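Phosphatidylinositol-specific phospholipase C (Listeria monocytogenes, PDB 2PLC) is a bacterial phospholipase of the phosphatidylinositol-specific phospholipase C X-domain family, with a TIM-barrel-type fold. Local coordinates at residues Asp12-Leu16 with Ala17-Ile21; Lys141-Leu145 with Lys146-Gly150; Gln263-Lys266 with Asn267-Asn271. One frame throughout, in Å; residues are numbered along the deposited sequence.

Along the chain the three contacts come in series: residues 12-21 lead into strand 20-24, residues 141-150 lie in the loop between strands 132-134 and 152-157, and residues 263-271 run along helix 262-269. Interactions 1 and 2 are neighbours, their centres about 9 Å apart, joined by a probable hydrogen bond from Asn15 ND2 to Ile142 O and by backbone bonding between Thr14 and Leu145. Interaction 3 touches interaction 1 through Ser20 and Asn271, with centres about 15 Å apart. It stays clear of interaction 2, the nearest atoms being about 11 Å apart. Interaction 1 thus ties the loop before strand 152-157 to the last helix of the TIM-barrel-type fold, next to its first strand.

Interaction 1 (Asp12-Leu16 with Ala17-Ile21); sequences DTTNL and AALSI
The side-chain amide of Asn15 meets Ala17 through its carbonyl. OD1 of Asn15 accepts the backbone N-H of Ala17, with OD1 and N 2.9 Å apart, and the donor lies tilted 29° from the amide plane. CB of Ala17 also approaches the same oxygen, at 3.3 Å from Asn15 OD1. At the other end of the amide, ND2 is bonded to the carbonyl oxygen of Ile142. With CG anti to the backbone N (chi1 -168°), the Asn15 side chain leans forward beside its own carbonyl carbon and meets the N-H two residues on, which makes an Asx turn. In the backbone, Ala18 N donates to Asn15 O at 3.1 Å, an i to i+3 bond, and Leu19 N reaches Leu16 O in a weak bond. A water donates to both Leu16 O and Leu19 O and so bridges the two carbonyls. Apolar contacts flank the turn on the Thr14 and Leu16 sides. The methyl CG2 of Thr14 meets CD2 of Leu19 at 3.8 Å, while CD1 of Leu16 lies 4.2 Å from CD1 of Leu19. Bonds at both ends should hold the Asn15 amide in this rotation: the Asn15 carbonyl stands at the start of the short 3-10 turn at Leu16 and Ala17, while its ND2 joins the turn to Ile142 O, just ahead of strand 20-24.

Interaction 2 (Lys141-Leu145 with Lys146-Gly150); sequences KIPTL and KDVRG
Thr144 and Asp147 carry the polar part of this contact. The Thr144 hydroxyl donates to the Asp147 carboxylate, with OG1 and OD2 3.2 Å apart, coming from above the carboxylate plane, 57° out of it. Thr144 has OG1 between its backbone N and carbonyl carbon (chi1 62°), setting it 3.7 Å from Lys146 CB and close to Asp147 OD2. A water donates to Asp147 OD2, 2.9 Å away, and accepts from Thr144 N, weakly, and from Lys141 NZ, a less certain leg because that lysine is poorly ordered. The backbone adds only weak bonds: the N-H groups of Asp147 and Val148 both point to Thr144 O, and Val148 N also to Leu145 O.

The Arg149 guanidinium has CB of Leu145 3.8 Å above the centre of one face, and CD1 of Leu145 lies 3.9 Å from NH2 of Arg149. The bent Arg149 chain runs close past the Leu145 carbonyl, CG 2.9 Å from Leu145 O. The terminal nitrogens are bonded outside the contact: NH2 to Asp12 (salt bridge) and Leu10 O, NH1 to Lys98 O and Met7 O.

The apolar contacts centre on Val148: its CG1 meets CG of Pro143 at 3.8 Å, crossing at about a right angle, and its CG2 lies 4.3 Å from Leu145 CD2.

Residues 146-149 form a type I beta turn, bringing the chain round toward strand 152-157 of the mixed sheet in this TIM-barrel-type fold.

Interaction 3 (Gln263-Lys266 with Asn267-Asn271); sequences QTIK and NIIKN
Ile269 lays its CD1 methyl against CG2 of Ile265 one helical turn earlier, 4.1 Å away, the two branched side chains meeting at a slant. Its CG1 comes to 3.2 Å from the carbonyl oxygen of Ile265, for CG1 stands anti to the carbonyl carbon of Ile269 itself (chi1 -68°) and so runs back along the helix toward the preceding turn. Ile268 does the same over Thr264: its CG1 lies 3.2 Å from Thr264 O. Lys270 repeats the pattern on the exposed side, its CG 3.3 Å from Lys266 O, and beyond CG its chain is extended.

These residues belong to helix 262-269, the last helix of the chain, which follows strand 253-257 of the parallel sheet. Its backbone pairs are i to i+4: Asn267 N to Gln263 O, Ile268 N to Thr264 O, Ile269 N to Ile265 O, and Lys270 N to Lys266 O, the last at 2.9 Å. Ile268 N also has a weak second bond, to Ile265 O.

The buried side of the helix carries Ile265, Ile268 and Ile269, which all touch Pro22 of strand 20-24, and Ile268 further reaches Leu255 and Met257 of strand 253-257. Another side faces helix 226-246. There Glu238 takes a hydrogen bond from Thr264 OG1 through one carboxylate oxygen and a weak one from Asn267 ND2 through the other. The Asn267 amide lies alongside the turn before it, its CG 3.6 Å from Gln263 O, while Gln263 CG approaches Asn267 ND2 at 4.2 Å. Past the isoleucines, Asn271 N bonds to Ile268 O, and the Asn271 amide hydrogen-bonds Ser20 OG through OD1, and Thr245 OG1 and Val249 O through ND2.

Interaction 1 (Asp12-Leu16 with Ala17-Ile21)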
loop_
_atom_site.group_PDB
_atom_site.type_symbol
_atom_site.label_atom_id
_atom_site.label_comp_id
_atom_site.label_asym_id
_atom_site.label_seq_id
_atom_site.Cartn_x
_atom_site.Cartn_y
_atom_site.Cartn_z
ATOM N N ASP A 12 -12.304 1.327 -17.407
ATOM C CA ASP A 12 -11.657 2.626 -17.205
ATOM C C ASP A 12 -12.502 3.541 -16.326
ATOM O O ASP A 12 -11.984 4.447 -15.668
ATOM C CB ASP A 12 -11.428 3.325 -18.547
ATOM C CG ASP A 12 -10.168 2.865 -19.241
ATOM O OD1 ASP A 12 -9.955 1.641 -19.366
ATOM O OD2 ASP A 12 -9.385 3.734 -19.670
ATOM N N THR A 13 -13.807 3.293 -16.324
ATOM C CA THR A 13 -14.757 4.086 -15.555
ATOM C C THR A 13 -14.858 3.698 -14.080
ATOM O O THR A 13 -15.429 4.444 -13.285
ATOM C CB THR A 13 -16.166 4.017 -16.188
ATOM O OG1 THR A 13 -16.605 2.654 -16.233
ATOM C CG2 THR A 13 -16.148 4.585 -17.607
ATOM N N THR A 14 -14.315 2.535 -13.715
ATOM C CA THR A 14 -14.361 2.072 -12.329
ATOM C C THR A 14 -13.539 2.982 -11.432
ATOM O O THR A 14 -12.428 3.372 -11.787
ATOM C CB THR A 14 -13.828 0.636 -12.181
ATOM O OG1 THR A 14 -14.523 -0.228 -13.090
ATOM C CG2 THR A 14 -14.047 0.131 -10.758
ATOM N N ASN A 15 -14.106 3.347 -10.284
ATOM C CA ASN A 15 -13.407 4.205 -9.334
ATOM C C ASN A 15 -12.478 3.357 -8.468
ATOM O O ASN A 15 -12.744 2.183 -8.208
ATOM C CB ASN A 15 -14.398 4.968 -8.458
ATOM C CG ASN A 15 -13.734 6.072 -7.659
ATOM O OD1 ASN A 15 -13.331 5.871 -6.518
ATOM N ND2 ASN A 15 -13.611 7.245 -8.261
ATOM N N LEU A 16 -11.377 3.952 -8.039
ATOM C CA LEU A 16 -10.407 3.244 -7.222
ATOM C C LEU A 16 -11.008 2.781 -5.895
ATOM O O LEU A 16 -10.620 1.743 -5.365
ATOM C CB LEU A 16 -9.192 4.141 -6.973
ATOM C CG LEU A 16 -7.790 3.572 -7.199
ATOM C CD1 LEU A 16 -7.670 2.970 -8.591
ATOM C CD2 LEU A 16 -6.776 4.684 -7.025
ATOM N N ALA A 17 -11.973 3.538 -5.374
ATOM C CA ALA A 17 -12.623 3.205 -4.101
ATOM C C ALA A 17 -13.600 2.037 -4.205
ATOM O O ALA A 17 -14.001 1.456 -3.196
ATOM C CB ALA A 17 -13.327 4.422 -3.539
ATOM N N ALA A 18 -13.974 1.695 -5.431
ATOM C CA ALA A 18 -14.896 0.596 -5.683
ATOM C C ALA A 18 -14.176 -0.743 -5.858
ATOM O O ALA A 18 -14.795 -1.737 -6.245
ATOM C CB ALA A 18 -15.720 0.898 -6.920
ATOM N N LEU A 19 -12.884 -0.782 -5.538
ATOM C CA LEU A 19 -12.095 -2.004 -5.704
ATOM C C LEU A 19 -11.635 -2.691 -4.424
ATOM O O LEU A 19 -11.630 -2.100 -3.343
ATOM C CB LEU A 19 -10.847 -1.710 -6.542
ATOM C CG LEU A 19 -10.979 -1.164 -7.960
ATOM C CD1 LEU A 19 -9.601 -0.812 -8.494
ATOM C CD2 LEU A 19 -11.649 -2.184 -8.846
ATOM N N SER A 20 -11.249 -3.954 -4.580
ATOM C CA SER A 20 -10.692 -4.772 -3.509
ATOM C C SER A 20 -9.229 -4.902 -3.941
ATOM O O SER A 20 -8.916 -5.545 -4.946
ATOM C CB SER A 20 -11.363 -6.141 -3.463
ATOM O OG SER A 20 -12.734 -6.002 -3.149
ATOM N N ILE A 21 -8.338 -4.250 -3.206
ATOM C CA ILE A 21 -6.924 -4.251 -3.565
ATOM C C ILE A 21 -6.008 -4.903 -2.539
ATOM O O ILE A 21 -6.110 -4.617 -1.349
ATOM C CB ILE A 21 -6.451 -2.796 -3.777
ATOM C CG1 ILE A 21 -7.362 -2.098 -4.795
ATOM C CG2 ILE A 21 -4.997 -2.762 -4.227
ATOM C CD1 ILE A 21 -7.178 -0.602 -4.864
HETATM O O HOH W 1 -10.289 0.412 -2.927
#

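Interaction 2 (Lys141-Leu145 with Lys146-Gly150)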
loop_
_atom_site.group_PDB
_atom_site.type_symbol
_atom_site.label_atom_id
_atom_site.label_comp_id
_atom_site.label_asym_id
_atom_site.label_seq_id
_atom_site.Cartn_x
_atom_site.Cartn_y
_atom_site.Cartn_z
ATOM N N LYS A 141 -10.719 14.252 -4.549
ATOM C CA LYS A 141 -11.639 13.220 -5.006
ATOM C C LYS A 141 -10.843 12.029 -5.537
ATOM O O LYS A 141 -9.837 12.207 -6.221
ATOM C CB LYS A 141 -12.546 13.796 -6.100
ATOM C CG LYS A 141 -13.606 12.841 -6.627
ATOM C CD LYS A 141 -13.380 12.532 -8.102
ATOM C CE LYS A 141 -14.413 11.544 -8.631
ATOM N NZ LYS A 141 -14.180 11.215 -10.067
ATOM N N ILE A 142 -11.281 10.820 -5.194
ATOM C CA ILE A 142 -10.605 9.606 -5.637
ATOM C C ILE A 142 -10.824 9.410 -7.139
ATOM O O ILE A 142 -11.959 9.409 -7.617
ATOM C CB ILE A 142 -11.097 8.354 -4.862
ATOM C CG1 ILE A 142 -10.676 8.427 -3.391
ATOM C CG2 ILE A 142 -10.507 7.087 -5.474
ATOM C CD1 ILE A 142 -11.493 9.358 -2.540
ATOM N N PRO A 143 -9.728 9.241 -7.901
ATOM C CA PRO A 143 -9.749 9.047 -9.355
ATOM C C PRO A 143 -10.222 7.690 -9.849
ATOM O O PRO A 143 -10.271 6.717 -9.099
ATOM C CB PRO A 143 -8.295 9.284 -9.744
ATOM C CG PRO A 143 -7.556 8.741 -8.571
ATOM C CD PRO A 143 -8.339 9.315 -7.412
ATOM N N THR A 144 -10.575 7.654 -11.129
ATOM C CA THR A 144 -11.020 6.437 -11.788
ATOM C C THR A 144 -9.790 5.817 -12.438
ATOM O O THR A 144 -8.755 6.473 -12.567
ATOM C CB THR A 144 -12.094 6.724 -12.871
ATOM O OG1 THR A 144 -11.545 7.554 -13.902
ATOM C CG2 THR A 144 -13.283 7.433 -12.254
ATOM N N LEU A 145 -9.900 4.555 -12.836
ATOM C CA LEU A 145 -8.789 3.854 -13.463
ATOM C C LEU A 145 -8.283 4.547 -14.720
ATOM O O LEU A 145 -7.126 4.379 -15.107
ATOM C CB LEU A 145 -9.186 2.419 -13.797
ATOM C CG LEU A 145 -9.282 1.421 -12.647
ATOM C CD1 LEU A 145 -9.642 0.067 -13.205
ATOM C CD2 LEU A 145 -7.951 1.335 -11.929
ATOM N N LYS A 146 -9.146 5.333 -15.352
ATOM C CA LYS A 146 -8.771 6.033 -16.567
ATOM C C LYS A 146 -7.651 7.031 -16.274
ATOM O O LYS A 146 -6.635 7.053 -16.972
ATOM C CB LYS A 146 -9.995 6.734 -17.166
ATOM C CG LYS A 146 -9.900 7.018 -18.661
ATOM C CD LYS A 146 -9.325 8.401 -18.953
ATOM C CE LYS A 146 -10.416 9.470 -19.103
ATOM N NZ LYS A 146 -11.301 9.633 -17.907
ATOM N N ASP A 147 -7.810 7.794 -15.194
ATOM C CA ASP A 147 -6.841 8.816 -14.787
ATOM C C ASP A 147 -5.519 8.308 -14.202
ATOM O O ASP A 147 -4.522 9.035 -14.195
ATOM C CB ASP A 147 -7.488 9.775 -13.781
ATOM C CG ASP A 147 -8.770 10.396 -14.306
ATOM O OD1 ASP A 147 -8.723 11.051 -15.370
ATOM O OD2 ASP A 147 -9.824 10.226 -13.652
ATOM N N VAL A 148 -5.516 7.074 -13.705
ATOM C CA VAL A 148 -4.322 6.494 -13.094
ATOM C C VAL A 148 -3.683 5.339 -13.869
ATOM O O VAL A 148 -2.893 4.585 -13.306
ATOM C CB VAL A 148 -4.609 6.024 -11.638
ATOM C CG1 VAL A 148 -4.863 7.216 -10.729
ATOM C CG2 VAL A 148 -5.801 5.078 -11.608
ATOM N N ARG A 149 -4.010 5.194 -15.151
ATOM C CA ARG A 149 -3.417 4.114 -15.943
ATOM C C ARG A 149 -1.895 4.293 -16.041
ATOM O O ARG A 149 -1.405 5.359 -16.434
ATOM C CB ARG A 149 -4.030 4.057 -17.349
ATOM C CG ARG A 149 -5.476 3.573 -17.415
ATOM C CD ARG A 149 -5.645 2.145 -16.911
ATOM N NE ARG A 149 -6.991 1.635 -17.173
ATOM C CZ ARG A 149 -7.486 0.495 -16.694
ATOM N NH1 ARG A 149 -6.755 -0.287 -15.911
ATOM N NH2 ARG A 149 -8.722 0.129 -17.001
ATOM N N GLY A 150 -1.158 3.254 -15.651
ATOM C CA GLY A 150 0.293 3.296 -15.693
ATOM C C GLY A 150 0.908 4.347 -14.787
ATOM O O GLY A 150 2.016 4.821 -15.052
HETATM O O HOH W 2 -11.643 10.796 -11.491
#

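Interaction 3 (Gln263-Lys266 with Asn267-Asn271)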
loop_
_atom_site.group_PDB
_atom_site.type_symbol
_atom_site.label_atom_id
_atom_site.label_comp_id
_atom_site.label_asym_id
_atom_site.label_seq_id
_atom_site.Cartn_x
_atom_site.Cartn_y
_atom_site.Cartn_z
ATOM N N GLN A 263 -1.928 -17.411 -3.172
ATOM C CA GLN A 263 -3.328 -17.852 -3.150
ATOM C C GLN A 263 -4.259 -16.769 -2.610
ATOM O O GLN A 263 -5.290 -16.452 -3.213
ATOM C CB GLN A 263 -3.441 -19.100 -2.264
ATOM C CG GLN A 263 -4.838 -19.682 -2.119
ATOM C CD GLN A 263 -5.187 -20.646 -3.233
ATOM O OE1 GLN A 263 -5.296 -20.255 -4.398
ATOM N NE2 GLN A 263 -5.362 -21.919 -2.880
ATOM N N THR A 264 -3.884 -16.221 -1.457
ATOM C CA THR A 264 -4.656 -15.180 -0.793
ATOM C C THR A 264 -4.769 -13.937 -1.668
ATOM O O THR A 264 -5.830 -13.322 -1.747
ATOM C CB THR A 264 -4.013 -14.785 0.552
ATOM O OG1 THR A 264 -3.692 -15.966 1.295
ATOM C CG2 THR A 264 -4.968 -13.935 1.371
ATOM N N ILE A 265 -3.668 -13.569 -2.316
ATOM C CA ILE A 265 -3.637 -12.399 -3.185
ATOM C C ILE A 265 -4.602 -12.573 -4.361
ATOM O O ILE A 265 -5.353 -11.653 -4.697
ATOM C CB ILE A 265 -2.203 -12.130 -3.698
ATOM C CG1 ILE A 265 -1.272 -11.851 -2.513
ATOM C CG2 ILE A 265 -2.194 -10.948 -4.665
ATOM C CD1 ILE A 265 0.210 -11.870 -2.862
ATOM N N LYS A 266 -4.606 -13.764 -4.957
ATOM C CA LYS A 266 -5.486 -14.054 -6.086
ATOM C C LYS A 266 -6.960 -13.975 -5.705
ATOM O O LYS A 266 -7.770 -13.423 -6.444
ATOM C CB LYS A 266 -5.200 -15.445 -6.663
ATOM C CG LYS A 266 -3.996 -15.527 -7.586
ATOM C CD LYS A 266 -3.912 -16.902 -8.234
ATOM C CE LYS A 266 -2.735 -17.014 -9.188
ATOM N NZ LYS A 266 -2.665 -18.362 -9.827
ATOM N N ASN A 267 -7.304 -14.544 -4.554
ATOM C CA ASN A 267 -8.685 -14.541 -4.095
ATOM C C ASN A 267 -9.215 -13.154 -3.776
ATOM O O ASN A 267 -10.410 -12.897 -3.925
ATOM C CB ASN A 267 -8.857 -15.494 -2.911
ATOM C CG ASN A 267 -8.832 -16.946 -3.338
ATOM O OD1 ASN A 267 -9.020 -17.254 -4.511
ATOM N ND2 ASN A 267 -8.608 -17.845 -2.391
ATOM N N ILE A 268 -8.334 -12.257 -3.344
ATOM C CA ILE A 268 -8.746 -10.889 -3.047
ATOM C C ILE A 268 -9.015 -10.186 -4.381
ATOM O O ILE A 268 -9.974 -9.423 -4.509
ATOM C CB ILE A 268 -7.673 -10.128 -2.236
ATOM C CG1 ILE A 268 -7.535 -10.755 -0.851
ATOM C CG2 ILE A 268 -8.043 -8.656 -2.107
ATOM C CD1 ILE A 268 -6.473 -10.110 0.010
ATOM N N ILE A 269 -8.183 -10.483 -5.378
ATOM C CA ILE A 269 -8.338 -9.910 -6.717
ATOM C C ILE A 269 -9.657 -10.395 -7.336
ATOM O O ILE A 269 -10.396 -9.605 -7.935
ATOM C CB ILE A 269 -7.169 -10.321 -7.648
ATOM C CG1 ILE A 269 -5.867 -9.660 -7.193
ATOM C CG2 ILE A 269 -7.477 -9.949 -9.099
ATOM C CD1 ILE A 269 -4.636 -10.175 -7.923
ATOM N N LYS A 270 -9.951 -11.687 -7.169
ATOM C CA LYS A 270 -11.169 -12.285 -7.709
ATOM C C LYS A 270 -12.451 -11.657 -7.167
ATOM O O LYS A 270 -13.520 -11.823 -7.758
ATOM C CB LYS A 270 -11.191 -13.796 -7.476
ATOM C CG LYS A 270 -10.253 -14.578 -8.373
ATOM C CD LYS A 270 -10.534 -16.072 -8.258
ATOM C CE LYS A 270 -9.684 -16.886 -9.223
ATOM N NZ LYS A 270 -10.100 -18.320 -9.270
ATOM N N ASN A 271 -12.351 -10.937 -6.050
ATOM C CA ASN A 271 -13.523 -10.281 -5.476
ATOM C C ASN A 271 -14.073 -9.191 -6.395
ATOM O O ASN A 271 -15.255 -8.876 -6.332
ATOM C CB ASN A 271 -13.213 -9.689 -4.098
ATOM C CG ASN A 271 -14.433 -9.053 -3.454
ATOM O OD1 ASN A 271 -14.541 -7.836 -3.382
ATOM N ND2 ASN A 271 -15.367 -9.882 -2.995
#